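Local coordinates for SusD superfamily protein (Bacteroides vulgatus ATCC 8482, PDB 3JQ0), which probably binds nutrients, most likely glycans, at the outer membrane as a member of the SusD family, at residues 40-54 with 293-305. Numbering follows the deposited sequence.
Sequences IYGDNPIGGEASQGM and NGLTQLQVRREFY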
ATOM      1  N   ILE A  40     -10.671   5.274   6.295  1.00  6.42           N
ATOM      2  CA  ILE A  40     -10.431   4.294   7.343  1.00  6.56           C
ATOM      3  C   ILE A  40     -10.267   4.925   8.737  1.00  6.26           C
ATOM      4  O   ILE A  40     -10.728   4.362   9.731  1.00  6.90           O
ATOM      5  CB  ILE A  40      -9.234   3.393   6.981  1.00  6.29           C
ATOM      6  CG1 ILE A  40      -9.552   2.507   5.777  1.00  6.84           C
ATOM      7  CG2 ILE A  40      -8.765   2.565   8.201  1.00  7.32           C
ATOM      8  CD1 ILE A  40      -8.327   1.910   5.106  1.00  9.37           C
ATOM      9  N   TYR A  41      -9.573   6.054   8.772  1.00  6.14           N
ATOM     10  CA  TYR A  41      -9.177   6.696  10.010  1.00  6.16           C
ATOM     11  C   TYR A  41      -9.985   7.953  10.265  1.00  6.44           C
ATOM     12  O   TYR A  41     -10.856   8.304   9.487  1.00  7.91           O
ATOM     13  CB  TYR A  41      -7.658   7.031  10.024  1.00  6.65           C
ATOM     14  CG  TYR A  41      -6.779   5.889   9.612  1.00  6.40           C
ATOM     15  CD1 TYR A  41      -6.327   4.954  10.514  1.00  6.34           C
ATOM     16  CD2 TYR A  41      -6.455   5.701   8.282  1.00  6.85           C
ATOM     17  CE1 TYR A  41      -5.559   3.884  10.110  1.00  6.60           C
ATOM     18  CE2 TYR A  41      -5.705   4.632   7.850  1.00  7.29           C
ATOM     19  CZ  TYR A  41      -5.253   3.683   8.790  1.00  6.42           C
ATOM     20  OH  TYR A  41      -4.482   2.609   8.424  1.00  7.37           O
ATOM     21  N   GLY A  42      -9.698   8.637  11.379  1.00  7.05           N
ATOM     22  CA  GLY A  42     -10.302   9.922  11.687  1.00  7.19           C
ATOM     23  C   GLY A  42     -10.871  10.031  13.080  1.00  6.75           C
ATOM     24  O   GLY A  42     -11.094  11.148  13.559  1.00  7.48           O
ATOM     25  N   ASP A  43     -11.084   8.901  13.779  1.00  6.87           N
ATOM     26  CA  ASP A  43     -11.453   8.986  15.185  1.00  6.93           C
ATOM     27  C   ASP A  43     -10.222   9.412  16.010  1.00  7.15           C
ATOM     28  O   ASP A  43      -9.064   9.223  15.614  1.00  7.56           O
ATOM     29  CB  ASP A  43     -12.057   7.676  15.699  1.00  7.59           C
ATOM     30  CG  ASP A  43     -13.529   7.475  15.375  1.00  7.95           C
ATOM     31  OD1 ASP A  43     -14.116   8.390  14.756  1.00 10.45           O
ATOM     32  OD2 ASP A  43     -14.064   6.408  15.773  1.00  8.53           O
ATOM     33  N   ASN A  44     -10.471   9.947  17.194  1.00  7.30           N
ATOM     34  CA  ASN A  44      -9.391  10.183  18.120  1.00  7.20           C
ATOM     35  C   ASN A  44      -8.806   8.847  18.571  1.00  7.44           C
ATOM     36  O   ASN A  44      -9.560   7.886  18.803  1.00  7.23           O
ATOM     37  CB  ASN A  44      -9.859  10.943  19.369  1.00  8.31           C
ATOM     38  CG  ASN A  44     -10.123  12.395  19.130  1.00  8.59           C
ATOM     39  OD1 ASN A  44      -9.884  12.919  18.044  1.00 10.68           O
ATOM     40  ND2 ASN A  44     -10.519  13.096  20.170  1.00 11.37           N
ATOM     41  N   PRO A  45      -7.493   8.747  18.722  1.00  6.89           N
ATOM     42  CA  PRO A  45      -6.901   7.529  19.305  1.00  6.65           C
ATOM     43  C   PRO A  45      -7.651   7.086  20.570  1.00  6.50           C
ATOM     44  O   PRO A  45      -7.806   7.878  21.522  1.00  7.64           O
ATOM     45  CB  PRO A  45      -5.465   7.946  19.561  1.00  6.70           C
ATOM     46  CG  PRO A  45      -5.170   8.964  18.459  1.00  7.21           C
ATOM     47  CD  PRO A  45      -6.473   9.752  18.366  1.00  7.33           C
ATOM     48  N   ILE A  46      -8.084   5.846  20.606  1.00  6.77           N
ATOM     49  CA  ILE A  46      -8.877   5.399  21.719  1.00  7.81           C
ATOM     50  C   ILE A  46      -8.113   5.424  23.039  1.00  7.64           C
ATOM     51  O   ILE A  46      -8.729   5.597  24.099  1.00  8.17           O
ATOM     52  CB  ILE A  46      -9.545   4.043  21.477  1.00  7.71           C
ATOM     53  CG1 ILE A  46      -8.529   2.881  21.307  1.00  8.14           C
ATOM     54  CG2 ILE A  46     -10.498   4.151  20.281  1.00  8.50           C
ATOM     55  CD1 ILE A  46      -9.165   1.508  21.020  1.00  9.03           C
ATOM     56  N   GLY A  47      -6.810   5.244  22.974  1.00  7.21           N
ATOM     57  CA  GLY A  47      -5.953   5.280  24.139  1.00  7.99           C
ATOM     58  C   GLY A  47      -5.635   6.660  24.653  1.00  8.22           C
ATOM     59  O   GLY A  47      -4.839   6.773  25.599  1.00  9.85           O
ATOM     60  N   GLY A  48      -6.164   7.701  24.016  1.00  7.68           N
ATOM     61  CA  GLY A  48      -6.006   9.064  24.522  1.00  8.47           C
ATOM     62  C   GLY A  48      -4.855   9.863  23.961  1.00  7.79           C
ATOM     63  O   GLY A  48      -4.675  11.004  24.321  1.00  9.05           O
ATOM     64  N   GLU A  49      -4.066   9.253  23.075  1.00  7.78           N
ATOM     65  CA  GLU A  49      -2.935   9.959  22.483  1.00  7.95           C
ATOM     66  C   GLU A  49      -3.379  11.190  21.719  1.00  7.29           C
ATOM     67  O   GLU A  49      -4.335  11.150  20.964  1.00  8.40           O
ATOM     68  CB  GLU A  49      -2.181   9.072  21.499  1.00  8.61           C
ATOM     69  CG  GLU A  49      -1.502   7.822  22.053  1.00  9.89           C
ATOM     70  CD  GLU A  49      -2.327   6.577  22.057  1.00  8.68           C
ATOM     71  OE1 GLU A  49      -3.534   6.640  22.241  1.00  8.26           O
ATOM     72  OE2 GLU A  49      -1.683   5.505  21.861  1.00  9.27           O
ATOM     73  N   ALA A  50      -2.576  12.246  21.798  1.00  7.22           N
ATOM     74  CA  ALA A  50      -2.653  13.337  20.855  1.00  7.46           C
ATOM     75  C   ALA A  50      -2.246  12.791  19.483  1.00  7.35           C
ATOM     76  O   ALA A  50      -1.258  12.082  19.362  1.00  8.05           O
ATOM     77  CB  ALA A  50      -1.731  14.475  21.284  1.00  8.26           C
ATOM     78  N   SER A  51      -2.966  13.175  18.415  1.00  7.45           N
ATOM     79  CA  SER A  51      -2.621  12.726  17.074  1.00  6.73           C
ATOM     80  C   SER A  51      -1.540  13.565  16.415  1.00  6.95           C
ATOM     81  O   SER A  51      -0.956  13.119  15.435  1.00  7.44           O
ATOM     82  CB  SER A  51      -3.853  12.590  16.200  1.00  7.51           C
ATOM     83  OG  SER A  51      -4.691  13.737  16.283  1.00  7.65           O
ATOM     84  N   GLN A  52      -1.204  14.722  16.983  1.00  6.84           N
ATOM     85  CA  GLN A  52      -0.011  15.458  16.607  1.00  7.89           C
ATOM     86  C   GLN A  52       0.096  15.727  15.134  1.00  8.13           C
ATOM     87  O   GLN A  52       1.161  15.580  14.539  1.00 10.59           O
ATOM     88  CB  GLN A  52       1.238  14.792  17.138  1.00  8.10           C
ATOM     89  CG  GLN A  52       1.262  14.621  18.661  1.00  9.56           C
ATOM     90  CD  GLN A  52       1.485  15.884  19.419  1.00 11.36           C
ATOM     91  OE1 GLN A  52       1.207  16.988  18.916  1.00 14.89           O
ATOM     92  NE2 GLN A  52       1.971  15.756  20.663  1.00 14.57           N
ATOM     93  N   GLY A  53      -1.033  16.101  14.529  1.00  8.04           N
ATOM     94  CA  GLY A  53      -1.098  16.504  13.133  1.00  7.74           C
ATOM     95  C   GLY A  53      -1.403  15.359  12.201  1.00  6.93           C
ATOM     96  O   GLY A  53      -1.753  15.596  11.054  1.00  8.16           O
HETATM   97  N   MSE A  54      -1.336  14.106  12.661  1.00  6.87           N
HETATM   98  CA  MSE A  54      -1.702  12.993  11.759  1.00  7.55           C
HETATM   99  C   MSE A  54      -3.170  13.110  11.304  1.00  6.81           C
HETATM  100  O   MSE A  54      -3.502  12.627  10.207  1.00  7.45           O
HETATM  101  CB  MSE A  54      -1.461  11.656  12.422  1.00  7.94           C
HETATM  102  CG  MSE A  54      -0.031  11.357  12.772  1.00  9.45           C
HETATM  103 SE   MSE A  54       1.299  11.656  11.427  0.75 11.96          SE
HETATM  104  CE  MSE A  54       0.680  10.556  10.109  1.00 16.64           C
ATOM    105  N   ASN A 293       3.174  -2.940  22.235  1.00  9.04           N
ATOM    106  CA  ASN A 293       3.526  -1.647  22.802  1.00  9.36           C
ATOM    107  C   ASN A 293       3.933  -0.672  21.745  1.00  9.65           C
ATOM    108  O   ASN A 293       4.916  -0.862  21.068  1.00 16.18           O
ATOM    109  CB  ASN A 293       4.673  -1.749  23.790  1.00 10.09           C
ATOM    110  CG  ASN A 293       4.860  -0.481  24.581  1.00 10.57           C
ATOM    111  OD1 ASN A 293       3.864   0.132  25.032  1.00 10.01           O
ATOM    112  ND2 ASN A 293       6.104  -0.084  24.765  1.00 15.29           N
ATOM    113  N   GLY A 294       3.193   0.372  21.581  1.00  7.92           N
ATOM    114  CA  GLY A 294       3.448   1.393  20.612  1.00  8.43           C
ATOM    115  C   GLY A 294       2.702   2.646  20.965  1.00  7.85           C
ATOM    116  O   GLY A 294       2.278   2.855  22.103  1.00  9.76           O
ATOM    117  N   LEU A 295       2.532   3.505  19.980  1.00  7.51           N
ATOM    118  CA  LEU A 295       1.779   4.734  20.093  1.00  8.12           C
ATOM    119  C   LEU A 295       0.817   4.820  18.912  1.00  7.80           C
ATOM    120  O   LEU A 295       1.212   4.524  17.786  1.00  8.09           O
ATOM    121  CB  LEU A 295       2.756   5.899  20.096  1.00 10.71           C
ATOM    122  CG  LEU A 295       2.315   7.290  20.458  1.00 16.00           C
ATOM    123  CD1 LEU A 295       2.164   7.398  21.947  1.00 20.60           C
ATOM    124  CD2 LEU A 295       3.405   8.337  20.011  1.00 21.25           C
ATOM    125  N   THR A 296      -0.440   5.192  19.165  1.00  7.57           N
ATOM    126  CA  THR A 296      -1.431   5.331  18.119  1.00  7.72           C
ATOM    127  C   THR A 296      -1.742   6.794  17.879  1.00  7.61           C
ATOM    128  O   THR A 296      -2.265   7.487  18.780  1.00  8.77           O
ATOM    129  CB  THR A 296      -2.727   4.578  18.484  1.00  7.71           C
ATOM    130  OG1 THR A 296      -2.395   3.216  18.713  1.00  7.64           O
ATOM    131  CG2 THR A 296      -3.789   4.675  17.426  1.00  8.14           C
ATOM    132  N   GLN A 297      -1.417   7.271  16.670  1.00  6.92           N
ATOM    133  CA  GLN A 297      -1.833   8.614  16.230  1.00  7.45           C
ATOM    134  C   GLN A 297      -2.813   8.640  15.056  1.00  6.88           C
ATOM    135  O   GLN A 297      -3.406   9.668  14.795  1.00  7.91           O
ATOM    136  CB  GLN A 297      -0.584   9.466  15.881  1.00  7.33           C
ATOM    137  CG  GLN A 297       0.287   9.761  17.070  1.00  8.10           C
ATOM    138  CD  GLN A 297       1.439  10.648  16.777  1.00  8.54           C
ATOM    139  OE1 GLN A 297       1.776  10.877  15.607  1.00  9.22           O
ATOM    140  NE2 GLN A 297       2.097  11.135  17.837  1.00 10.93           N
ATOM    141  N   LEU A 298      -3.011   7.479  14.400  1.00  6.94           N
ATOM    142  CA  LEU A 298      -4.007   7.274  13.368  1.00  7.03           C
ATOM    143  C   LEU A 298      -4.903   6.148  13.864  1.00  6.67           C
ATOM    144  O   LEU A 298      -4.394   5.053  14.137  1.00  7.05           O
ATOM    145  CB  LEU A 298      -3.366   6.881  12.029  1.00  8.77           C
ATOM    146  CG  LEU A 298      -2.783   8.004  11.162  1.00  9.22           C
ATOM    147  CD1 LEU A 298      -1.983   7.408  10.004  1.00 11.45           C
ATOM    148  CD2 LEU A 298      -3.908   8.975  10.680  1.00 10.03           C
ATOM    149  N   GLN A 299      -6.193   6.433  14.053  1.00  6.44           N
ATOM    150  CA  GLN A 299      -7.145   5.510  14.674  1.00  6.39           C
ATOM    151  C   GLN A 299      -8.201   5.103  13.669  1.00  6.25           C
ATOM    152  O   GLN A 299      -9.006   5.933  13.214  1.00  6.62           O
ATOM    153  CB  GLN A 299      -7.775   6.232  15.870  1.00  6.50           C
ATOM    154  CG  GLN A 299      -8.911   5.465  16.521  1.00  6.90           C
ATOM    155  CD  GLN A 299      -8.499   4.158  17.124  1.00  7.04           C
ATOM    156  OE1 GLN A 299      -7.676   4.145  18.062  1.00  7.06           O
ATOM    157  NE2 GLN A 299      -9.078   3.055  16.652  1.00  6.99           N
ATOM    158  N   VAL A 300      -8.270   3.802  13.384  1.00  6.45           N
ATOM    159  CA  VAL A 300      -9.342   3.244  12.593  1.00  6.72           C
ATOM    160  C   VAL A 300     -10.668   3.661  13.239  1.00  6.39           C
ATOM    161  O   VAL A 300     -10.848   3.522  14.456  1.00  6.68           O
ATOM    162  CB  VAL A 300      -9.222   1.718  12.488  1.00  7.03           C
ATOM    163  CG1 VAL A 300     -10.474   1.068  11.846  1.00  7.72           C
ATOM    164  CG2 VAL A 300      -7.919   1.305  11.763  1.00  7.36           C
ATOM    165  N   ARG A 301     -11.621   4.109  12.426  1.00  6.70           N
ATOM    166  CA  ARG A 301     -12.927   4.540  12.928  0.55  6.32           C
ATOM    167  C   ARG A 301     -13.531   3.389  13.738  1.00  7.06           C
ATOM    168  O   ARG A 301     -13.612   2.247  13.266  1.00  6.94           O
ATOM    169  CB  ARG A 301     -13.851   4.860  11.754  0.55  6.87           C
ATOM    170  CG  ARG A 301     -13.476   6.107  10.993  0.55  7.33           C
ATOM    171  CD  ARG A 301     -13.813   7.397  11.760  0.55  9.57           C
ATOM    172  NE  ARG A 301     -13.691   8.591  10.939  0.55  9.81           N
ATOM    173  CZ  ARG A 301     -14.027   9.814  11.350  0.55  9.14           C
ATOM    174  NH1 ARG A 301     -14.424  10.013  12.579  0.55 10.11           N
ATOM    175  NH2 ARG A 301     -13.926  10.851  10.522  0.55 11.62           N
ATOM    176  N   ARG A 302     -14.016   3.704  14.926  1.00  6.87           N
ATOM    177  CA  ARG A 302     -14.567   2.669  15.816  1.00  7.81           C
ATOM    178  C   ARG A 302     -15.730   1.924  15.150  1.00  7.23           C
ATOM    179  O   ARG A 302     -15.860   0.705  15.254  1.00  8.35           O
ATOM    180  CB  ARG A 302     -14.984   3.297  17.131  1.00  7.29           C
ATOM    181  CG  ARG A 302     -13.832   3.831  17.947  1.00  7.67           C
ATOM    182  CD  ARG A 302     -14.290   4.700  19.073  1.00  8.54           C
ATOM    183  NE  ARG A 302     -14.934   5.880  18.559  1.00 10.03           N
ATOM    184  CZ  ARG A 302     -15.681   6.689  19.272  1.00 11.64           C
ATOM    185  NH1 ARG A 302     -15.848   6.457  20.577  1.00 13.75           N
ATOM    186  NH2 ARG A 302     -16.252   7.742  18.714  1.00 15.25           N
ATOM    187  N   GLU A 303     -16.577   2.652  14.434  1.00  8.10           N
ATOM    188  CA  GLU A 303     -17.740   2.115  13.761  0.51  8.71           C
ATOM    189  C   GLU A 303     -17.349   1.121  12.651  1.00  8.69           C
ATOM    190  O   GLU A 303     -18.100   0.212  12.301  1.00 10.06           O
ATOM    191  CB  GLU A 303     -18.519   3.335  13.201  0.51  9.14           C
ATOM    192  CG  GLU A 303     -19.826   3.024  12.485  0.51 12.28           C
ATOM    193  CD  GLU A 303     -20.472   4.224  11.759  0.51 14.38           C
ATOM    194  OE1 GLU A 303     -19.963   5.376  11.802  0.51 14.92           O
ATOM    195  OE2 GLU A 303     -21.487   3.987  11.079  0.51 16.39           O
ATOM    196  N   PHE A 304     -16.176   1.317  12.068  1.00  7.24           N
ATOM    197  CA  PHE A 304     -15.757   0.494  10.946  1.00  7.67           C
ATOM    198  C   PHE A 304     -15.611  -0.964  11.318  1.00  7.38           C
ATOM    199  O   PHE A 304     -15.844  -1.832  10.475  1.00  8.46           O
ATOM    200  CB  PHE A 304     -14.461   1.031  10.353  1.00  7.99           C
ATOM    201  CG  PHE A 304     -13.988   0.270   9.154  1.00  8.27           C
ATOM    202  CD1 PHE A 304     -14.561   0.455   7.918  1.00  9.80           C
ATOM    203  CD2 PHE A 304     -12.990  -0.698   9.285  1.00  9.43           C
ATOM    204  CE1 PHE A 304     -14.144  -0.304   6.816  1.00 10.80           C
ATOM    205  CE2 PHE A 304     -12.577  -1.451   8.168  1.00 10.57           C
ATOM    206  CZ  PHE A 304     -13.145  -1.199   6.949  1.00  9.91           C
ATOM    207  N   TYR A 305     -15.255  -1.252  12.574  1.00  7.87           N
ATOM    208  CA  TYR A 305     -15.033  -2.627  12.966  1.00  7.90           C
ATOM    209  C   TYR A 305     -16.238  -3.499  12.674  1.00  7.41           C
ATOM    210  O   TYR A 305     -16.061  -4.647  12.295  1.00  8.09           O
ATOM    211  CB  TYR A 305     -14.632  -2.741  14.455  1.00  7.58           C
ATOM    212  CG  TYR A 305     -14.326  -4.152  14.886  1.00  7.81           C
ATOM    213  CD1 TYR A 305     -13.073  -4.691  14.688  1.00  7.73           C
ATOM    214  CD2 TYR A 305     -15.319  -4.970  15.410  1.00  8.10           C
ATOM    215  CE1 TYR A 305     -12.782  -5.994  15.032  1.00  8.31           C
ATOM    216  CE2 TYR A 305     -15.034  -6.288  15.743  1.00  8.09           C
ATOM    217  CZ  TYR A 305     -13.782  -6.804  15.530  1.00  8.66           C
ATOM    218  OH  TYR A 305     -13.507  -8.092  15.826  1.00  9.85           O
TER
HETATM  219  O   HOH W   1     -12.182  10.068   7.953  1.00 29.97           O
HETATM  220  O   HOH W   2      -7.513   8.921  13.305  1.00  7.04           O
HETATM  221  O   HOH W   3     -16.500   5.620  14.593  1.00 12.03           O
HETATM  222  O   HOH W   4     -16.565   8.784  16.007  1.00 19.75           O
HETATM  223  O   HOH W   5       0.974  11.203  20.649  1.00 11.63           O
HETATM  224  O   HOH W   6       2.794  13.146  14.457  1.00 12.00           O
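Asp43 turns its CG anti to its own carbonyl carbon (chi1 -81°), which carries the carboxylate across to Arg301 and Arg302, while Arg301, in the conformer described, bends at chi2 (-74°) to bring its guanidinium back over the Gly42-Asp43 peptide. The two carboxylate oxygens divide the work. OD1 of Asp43 is met nearly along its C-O axis by NH1 of Arg301 at 2.7 Å, with the guanidinium and carboxylate planes almost perpendicular. OD2 of Asp43 receives the backbone N of Arg302 at 2.8 Å and, from the opposite face of the carboxylate, NE of the same arginine at 3.0 Å. Aspartate suits this place because its short side chain offers two acceptors close to the backbone. Gly42 has a positive phi that other residues tolerate poorly. Beside the network the backbones are joined by a nearly straight bond from Arg301 N to Ile40 O, 2.9 Å.

Glutamine suits position 299 because its amide has a C=O for Ile46 N, which meets OE1 of Gln299 at 3.1 Å from above the amide plane, and N-H groups for Val300 O and Pro337 O. Farther along, the carboxylate of Glu49 supplies an acceptor, OE2, 3.0 Å from Thr296 N.

Beneath the polar layer, Tyr41 CD1 meets Leu298 CB at 3.8 Å and its CE1 meets Val300 CG2, while Ile40 CG2 sits over the ring face. The Tyr41 hydroxyl bonds to Glu35, and Phe31 of helix 27-34 adds to this apolar side. A water accepts from Gly42 N and Gln299 N and donates to Asp43 O, joining the two backbones. Three backbone N-H groups are thus taken by side-chain oxygens, beside the two salt bridges of Asp43; Arg302, and Arg301 in this conformer, probably stabilise Asp43 as an anion.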